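Side-chain contact in putative trimethylamine methyltransferase (Rhizobium meliloti, PDB 4YYC), which probably acts as a methyltransferase, as expected for a member of the trimethylamine methyltransferase (MttB) family: residues P143-V146 / N152-Y155. Numbering follows the deposited sequence.
Sequences PPFV and NRRY
Phe145 and Arg153 stack across a beta hairpin formed by strands 145-147 and 153-155. The guanidinium of Arg153 lies over one face of the Phe145 ring, its plane tilted by 28° from that of the ring. Arg153 CZ stands 4.0 Å from the centroid of the Phe145 ring, almost on the ring normal, which makes this a cation-pi contact. The Arg153 chain starts with CG anti to the backbone N (chi1 -173°) and stays extended to NE. The turn at the last torsion then lays the flat group on the ring. Glu397 pairs with NH2 of Arg153, and Phe470 of the second subunit adds another cation-pi contact.

Tyr155 approaches the same phenyl ring from the opposite side. The two aromatic side chains run side by side and form an offset stack, with centroids 4.7 Å apart and planes inclined by 28°. Phe145 CE1 sits over the centre of the Tyr155 ring. With an alanine in place of Phe145, the Tyr155 ring would probably lose its stacking partner, while Arg153 would lose its stack on this side but probably stay held by Glu397.

The backbone fixes this register. Phe145 and Tyr155 are a non-hydrogen-bonded antiparallel pair. Val146 and Arg154 are the adjacent hydrogen-bonded pair: Val146 N donates to Arg154 O at 2.9 Å, and Arg154 N returns a bond to Val146 O at 3.1 Å. The side chains of this second pair share one face of the sheet, near helix 158-170. Asp148 and Asp160 both form salt bridges with Arg154, at NE and NH1 respectively. Arg154 NH1 also donates to its neighbour's carbonyl, Tyr155 O, at 3.1 Å. Val146 CG2 lies over one face of the Arg154 guanidinium, toward its rim, 3.5 Å from Arg154 NH1.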
loop_
_atom_site.group_PDB
_atom_site.type_symbol
_atom_site.label_atom_id
_atom_site.label_comp_id
_atom_site.label_asym_id
_atom_site.label_seq_id
_atom_site.Cartn_x
_atom_site.Cartn_y
_atom_site.Cartn_z
ATOM N N PRO A 143 -7.022 4.372 22.711
ATOM C CA PRO A 143 -6.665 3.173 23.485
ATOM C C PRO A 143 -6.557 3.360 25.005
ATOM O O PRO A 143 -5.940 4.293 25.491
ATOM C CB PRO A 143 -5.281 2.823 22.926
ATOM C CG PRO A 143 -5.393 3.236 21.506
ATOM C CD PRO A 143 -6.143 4.523 21.542
ATOM N N PRO A 144 -7.054 2.385 25.766
ATOM C CA PRO A 144 -6.873 2.424 27.212
ATOM C C PRO A 144 -5.591 1.778 27.682
ATOM O O PRO A 144 -5.226 1.929 28.839
ATOM C CB PRO A 144 -8.078 1.639 27.721
ATOM C CG PRO A 144 -8.439 0.722 26.640
ATOM C CD PRO A 144 -8.139 1.468 25.376
ATOM N N PHE A 145 -4.940 1.033 26.790
ATOM C CA PHE A 145 -3.665 0.397 27.096
ATOM C C PHE A 145 -2.548 1.004 26.291
ATOM O O PHE A 145 -2.753 1.521 25.192
ATOM C CB PHE A 145 -3.697 -1.110 26.767
ATOM C CG PHE A 145 -4.681 -1.901 27.584
ATOM C CD1 PHE A 145 -4.365 -2.311 28.876
ATOM C CD2 PHE A 145 -5.925 -2.191 27.070
ATOM C CE1 PHE A 145 -5.300 -3.052 29.616
ATOM C CE2 PHE A 145 -6.858 -2.916 27.805
ATOM C CZ PHE A 145 -6.540 -3.334 29.073
ATOM N N VAL A 146 -1.345 0.909 26.848
ATOM C CA VAL A 146 -0.125 1.155 26.078
ATOM C C VAL A 146 0.719 -0.095 26.009
ATOM O O VAL A 146 0.608 -0.986 26.881
ATOM C CB VAL A 146 0.738 2.319 26.626
ATOM C CG1 VAL A 146 -0.059 3.612 26.538
ATOM C CG2 VAL A 146 1.215 2.047 28.050
ATOM N N ASN A 152 5.888 -3.688 28.274
ATOM C CA ASN A 152 4.756 -4.072 29.080
ATOM C C ASN A 152 3.468 -3.582 28.430
ATOM O O ASN A 152 3.385 -2.415 27.979
ATOM C CB ASN A 152 4.824 -3.433 30.450
ATOM C CG ASN A 152 6.094 -3.767 31.211
ATOM O OD1 ASN A 152 6.880 -2.872 31.590
ATOM N ND2 ASN A 152 6.308 -5.022 31.432
ATOM N N ARG A 153 2.475 -4.459 28.376
ATOM C CA ARG A 153 1.114 -4.048 28.036
ATOM C C ARG A 153 0.434 -3.696 29.346
ATOM O O ARG A 153 0.258 -4.574 30.198
ATOM C CB ARG A 153 0.355 -5.157 27.336
ATOM C CG ARG A 153 -1.004 -4.803 26.790
ATOM C CD ARG A 153 -1.680 -6.004 26.178
ATOM N NE ARG A 153 -3.018 -5.786 25.682
ATOM C CZ ARG A 153 -4.130 -5.840 26.402
ATOM N NH1 ARG A 153 -4.084 -6.042 27.724
ATOM N NH2 ARG A 153 -5.290 -5.710 25.808
ATOM N N ARG A 154 0.007 -2.455 29.491
ATOM C CA ARG A 154 -0.545 -1.993 30.769
ATOM C C ARG A 154 -1.499 -0.847 30.536
ATOM O O ARG A 154 -1.477 -0.235 29.460
ATOM C CB ARG A 154 0.593 -1.596 31.677
ATOM C CG ARG A 154 1.492 -0.504 31.123
ATOM C CD ARG A 154 2.398 0.094 32.180
ATOM N NE ARG A 154 3.316 1.067 31.591
ATOM C CZ ARG A 154 2.977 2.315 31.226
ATOM N NH1 ARG A 154 1.741 2.786 31.379
ATOM N NH2 ARG A 154 3.880 3.092 30.678
ATOM N N TYR A 155 -2.301 -0.470 31.543
ATOM C CA TYR A 155 -3.156 0.709 31.365
ATOM C C TYR A 155 -2.325 1.943 31.138
ATOM O O TYR A 155 -1.243 2.116 31.741
ATOM C CB TYR A 155 -4.038 0.954 32.616
ATOM C CG TYR A 155 -5.158 -0.022 32.684
ATOM C CD1 TYR A 155 -6.237 0.134 31.884
ATOM C CD2 TYR A 155 -5.111 -1.132 33.510
ATOM C CE1 TYR A 155 -7.289 -0.754 31.916
ATOM C CE2 TYR A 155 -6.160 -2.039 33.533
ATOM C CZ TYR A 155 -7.232 -1.832 32.728
ATOM O OH TYR A 155 -8.322 -2.659 32.681
#